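Local atomic coordinates of multifunctional non-homologous end joining DNA repair protein LigD (Mycobacterium tuberculosis, PDB entry 2IRU), a protein that probably joins broken DNA ends together with Ku during non-homologous end joining, its polymerase domain, the part present here, filling gaps in a manganese-dependent manner. Residues A[33-36]-A[37-41]; A[151-154]-A[155-159]. All coordinates share one frame; numbering follows the deposited sequence.

Interaction 1 (A[33-36]-A[37-41])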
loop_
_atom_site.group_PDB
_atom_site.type_symbol
_atom_site.label_atom_id
_atom_site.label_comp_id
_atom_site.label_asym_id
_atom_site.label_seq_id
_atom_site.Cartn_x
_atom_site.Cartn_y
_atom_site.Cartn_z
ATOM N N PHE A 33 13.959 5.522 10.578
ATOM C CA PHE A 33 14.981 5.875 9.581
ATOM C C PHE A 33 15.706 4.608 9.118
ATOM O O PHE A 33 15.870 4.337 7.914
ATOM C CB PHE A 33 15.947 6.888 10.221
ATOM C CG PHE A 33 16.813 7.673 9.233
ATOM C CD1 PHE A 33 16.277 8.701 8.446
ATOM C CD2 PHE A 33 18.193 7.460 9.210
ATOM C CE1 PHE A 33 17.127 9.472 7.612
ATOM C CE2 PHE A 33 19.026 8.230 8.376
ATOM C CZ PHE A 33 18.474 9.226 7.590
ATOM N N ASP A 34 16.106 3.783 10.084
ATOM C CA ASP A 34 16.839 2.573 9.739
ATOM C C ASP A 34 15.892 1.593 9.054
ATOM O O ASP A 34 16.286 0.891 8.153
ATOM C CB ASP A 34 17.480 1.954 10.991
ATOM C CG ASP A 34 18.807 2.649 11.382
ATOM O OD1 ASP A 34 19.324 3.498 10.608
ATOM O OD2 ASP A 34 19.350 2.314 12.460
ATOM N N TYR A 35 14.644 1.553 9.483
ATOM C CA TYR A 35 13.704 0.637 8.837
ATOM C C TYR A 35 13.510 0.948 7.361
ATOM O O TYR A 35 13.612 0.047 6.496
ATOM C CB TYR A 35 12.363 0.623 9.557
ATOM C CG TYR A 35 11.345 -0.146 8.761
ATOM C CD1 TYR A 35 11.318 -1.564 8.775
ATOM C CD2 TYR A 35 10.387 0.529 7.990
ATOM C CE1 TYR A 35 10.331 -2.284 8.024
ATOM C CE2 TYR A 35 9.419 -0.173 7.210
ATOM C CZ TYR A 35 9.398 -1.574 7.237
ATOM O OH TYR A 35 8.506 -2.307 6.468
ATOM N N TYR A 36 13.245 2.222 7.058
ATOM C CA TYR A 36 12.969 2.572 5.663
ATOM C C TYR A 36 14.278 2.407 4.815
ATOM O O TYR A 36 14.236 2.014 3.635
ATOM C CB TYR A 36 12.355 3.963 5.581
ATOM C CG TYR A 36 10.846 3.922 5.731
ATOM C CD1 TYR A 36 10.082 3.102 4.873
ATOM C CD2 TYR A 36 10.184 4.691 6.678
ATOM C CE1 TYR A 36 8.692 3.043 4.964
ATOM C CE2 TYR A 36 8.770 4.649 6.783
ATOM C CZ TYR A 36 8.039 3.814 5.908
ATOM O OH TYR A 36 6.653 3.711 6.001
ATOM N N ALA A 37 15.438 2.648 5.422
ATOM C CA ALA A 37 16.690 2.278 4.742
ATOM C C ALA A 37 16.763 0.793 4.443
ATOM O O ALA A 37 17.195 0.394 3.349
ATOM C CB ALA A 37 17.888 2.698 5.574
ATOM N N GLY A 38 16.371 -0.020 5.417
ATOM C CA GLY A 38 16.495 -1.493 5.312
ATOM C C GLY A 38 15.558 -2.067 4.265
ATOM O O GLY A 38 15.874 -3.081 3.624
ATOM N N VAL A 39 14.389 -1.435 4.135
ATOM C CA VAL A 39 13.378 -1.929 3.164
ATOM C C VAL A 39 13.441 -1.246 1.800
ATOM O O VAL A 39 12.721 -1.672 0.880
ATOM C CB VAL A 39 11.896 -1.927 3.707
ATOM C CG1 VAL A 39 11.758 -2.766 4.999
ATOM C CG2 VAL A 39 11.317 -0.506 3.829
ATOM N N ALA A 40 14.293 -0.220 1.646
ATOM C CA ALA A 40 14.276 0.558 0.399
ATOM C C ALA A 40 14.337 -0.334 -0.849
ATOM O O ALA A 40 13.550 -0.153 -1.786
ATOM C CB ALA A 40 15.420 1.623 0.357
ATOM N N GLU A 41 15.289 -1.266 -0.868
ATOM C CA GLU A 41 15.551 -2.048 -2.080
ATOM C C GLU A 41 14.293 -2.773 -2.514
ATOM O O GLU A 41 13.965 -2.767 -3.712
ATOM C CB GLU A 41 16.670 -3.053 -1.854
ATOM C CG GLU A 41 17.111 -3.816 -3.140
ATOM C CD GLU A 41 18.036 -5.019 -2.853
ATOM O OE1 GLU A 41 18.550 -5.137 -1.705
ATOM O OE2 GLU A 41 18.277 -5.826 -3.790
#

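Interaction 2 (A[151-154]-A[155-159])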
loop_
_atom_site.group_PDB
_atom_site.type_symbol
_atom_site.label_atom_id
_atom_site.label_comp_id
_atom_site.label_asym_id
_atom_site.label_seq_id
_atom_site.Cartn_x
_atom_site.Cartn_y
_atom_site.Cartn_z
ATOM N N GLN A 151 -11.828 -18.121 7.544
ATOM C CA GLN A 151 -12.796 -17.546 6.590
ATOM C C GLN A 151 -12.138 -16.503 5.676
ATOM O O GLN A 151 -12.342 -16.531 4.466
ATOM C CB GLN A 151 -14.046 -16.960 7.286
ATOM C CG GLN A 151 -15.079 -16.376 6.277
ATOM C CD GLN A 151 -16.294 -15.675 6.916
ATOM O OE1 GLN A 151 -16.628 -15.907 8.076
ATOM N NE2 GLN A 151 -16.959 -14.813 6.138
ATOM N N LEU A 152 -11.370 -15.587 6.266
ATOM C CA LEU A 152 -10.679 -14.535 5.516
ATOM C C LEU A 152 -9.682 -15.146 4.514
ATOM O O LEU A 152 -9.573 -14.706 3.362
ATOM C CB LEU A 152 -9.994 -13.553 6.481
ATOM C CG LEU A 152 -9.142 -12.387 5.939
ATOM C CD1 LEU A 152 -9.982 -11.407 5.163
ATOM C CD2 LEU A 152 -8.444 -11.666 7.077
ATOM N N ALA A 153 -8.990 -16.197 4.961
ATOM C CA ALA A 153 -8.030 -16.923 4.130
ATOM C C ALA A 153 -8.721 -17.636 2.994
ATOM O O ALA A 153 -8.239 -17.596 1.858
ATOM C CB ALA A 153 -7.226 -17.936 4.984
ATOM N N GLU A 154 -9.833 -18.319 3.309
ATOM C CA GLU A 154 -10.609 -19.014 2.296
ATOM C C GLU A 154 -11.099 -18.015 1.263
ATOM O O GLU A 154 -11.041 -18.298 0.064
ATOM C CB GLU A 154 -11.794 -19.769 2.894
ATOM C CG GLU A 154 -12.699 -20.360 1.806
ATOM C CD GLU A 154 -13.905 -21.139 2.347
ATOM O OE1 GLU A 154 -14.118 -21.181 3.578
ATOM O OE2 GLU A 154 -14.636 -21.706 1.504
ATOM N N VAL A 155 -11.579 -16.852 1.725
ATOM C CA VAL A 155 -12.041 -15.821 0.794
ATOM C C VAL A 155 -10.856 -15.335 -0.069
ATOM O O VAL A 155 -10.993 -15.218 -1.284
ATOM C CB VAL A 155 -12.800 -14.657 1.495
ATOM C CG1 VAL A 155 -13.133 -13.518 0.501
ATOM C CG2 VAL A 155 -14.098 -15.198 2.165
ATOM N N ALA A 156 -9.694 -15.092 0.539
ATOM C CA ALA A 156 -8.517 -14.709 -0.272
ATOM C C ALA A 156 -8.152 -15.735 -1.349
ATOM O O ALA A 156 -7.884 -15.357 -2.514
ATOM C CB ALA A 156 -7.306 -14.388 0.618
ATOM N N ARG A 157 -8.148 -17.012 -0.955
ATOM C CA ARG A 157 -7.812 -18.104 -1.874
ATOM C C ARG A 157 -8.843 -18.173 -2.996
ATOM O O ARG A 157 -8.515 -18.494 -4.141
ATOM C CB ARG A 157 -7.653 -19.439 -1.129
ATOM C CG ARG A 157 -6.391 -19.528 -0.252
ATOM C CD ARG A 157 -6.185 -20.937 0.315
ATOM N NE ARG A 157 -7.375 -21.417 1.007
ATOM C CZ ARG A 157 -7.596 -21.301 2.314
ATOM N NH1 ARG A 157 -6.697 -20.720 3.102
ATOM N NH2 ARG A 157 -8.725 -21.797 2.831
ATOM N N ALA A 158 -10.097 -17.856 -2.666
ATOM C CA ALA A 158 -11.161 -17.805 -3.670
ATOM C C ALA A 158 -10.986 -16.675 -4.683
ATOM O O ALA A 158 -11.231 -16.863 -5.892
ATOM C CB ALA A 158 -12.522 -17.749 -2.990
ATOM N N VAL A 159 -10.565 -15.499 -4.207
ATOM C CA VAL A 159 -10.225 -14.413 -5.106
ATOM C C VAL A 159 -9.071 -14.853 -6.012
ATOM O O VAL A 159 -9.142 -14.708 -7.238
ATOM C CB VAL A 159 -9.823 -13.124 -4.331
ATOM C CG1 VAL A 159 -9.421 -12.034 -5.321
ATOM C CG2 VAL A 159 -10.970 -12.678 -3.425
#

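Interaction 1 (A[33-36]-A[37-41])
F33 meets A37 through the backbone: the carbonyl O of F33 takes the N-H of A37 at 3.0 Å, an i to i+4 bond of helix 29-47. F33 adds no side-chain contact to this turn; its ring packs on A103 and A106 of helix 99-107, as suits a large apolar group. D34 repeats the pattern, its O accepting from the N of G38 at 2.9 Å; its carboxylate sits on an exposed side, where a charge can stay hydrated. Y35 adds a side-chain contact to its backbone bond with V39. With CG anti to the backbone N (chi1 171°), the ring projects from the helix and leans toward the next turn, where V39 CG1 rests over one face of it, 3.4 Å from Y35 CE1. V39 CG2 makes a CH-pi contact, 4.3 Å from the centroid of the Y35 ring. The two methyls of a beta-branched residue thus share one aromatic surface, and the V39 torsion that sets CG1 beside its own N (chi1 -57°) turns both to it. Y36 receives V39 CG2 more loosely and at a slant, 4.0 Å from Y36 CD1, while Y35 CD2 stands 4.0 Å over the centre of the Y36 ring. Tyrosine suits both buried places because each hydroxyl finds a polar partner: Y35 OH bonds to the O of Y244, and Y36 OH to the O of L111 and the N of L246. Y35 and V39 pack on V276, L277 and I280 of helix 273-283, whereas F33 and A40 face helix 99-107, so helix 29-47 lies against both.

Interaction 2 (A[151-154]-A[155-159])
R157 folds back over the preceding turn of helix 149-164, its guanidinium lying on the backbone of A153 and E154. The trace begins at R157 CB, which is 3.6 Å from A153 O. The same carbonyl accepts the backbone N-H of R157. R157 CG comes slightly closer to A153 O, at 3.4 Å, because chi1 (-71°) sets it beside its own N. The chain already climbs toward the start of the helix, and the bend at chi3 (-53°) folds its end back over A153 and E154. R157 NE passes A153 O at 4.0 Å, and R157 CZ lies 3.8 Å from E154 CA. At the tip the two nitrogens part: R157 NH1 reaches A153 CB at 3.4 Å, and R157 NH2 lies as near to E154 CA. One face of the flat group thereby lies on main-chain atoms, the small methyl of A153 letting it settle close. E154 extends fully, its OE1 5.5 Å from R157 NH2, so any attraction there is longer-range electrostatics. On another side, V155 and A156 pack against L141, which adjoins D140 and D142, the probable manganese ligands. E154 and R157 lie on the more exposed flank, while L152, V155 and A156 turn apolar groups to the sheet, with Q151 at the border, its NE2 bonded to G225 O. This is an amphipathic helix laid on the mixed sheet of the archaeo-eukaryotic primase fold.

Interactions 1 and 2 each join successive turns of a single helix, with centres about 31 Å apart in the same primase-polymerase domain. Both are partly buried and rest on the same backbone bonding, yet their side chains answer to different surroundings. In 33-41 the key contact is aromatic with aliphatic, on the side of helix 29-47 packed against other helices. In 151-159 it is a guanidinium over main-chain atoms, partly exposed, while the buried flank of helix 149-164 offers alanine, valine and leucine to strands 129-143, 180-186 and 227-230. Interaction 1 thus belongs mainly to helix-helix packing, interaction 2 to a helix seated mainly on a sheet, with helix 192-209 beside it at L206.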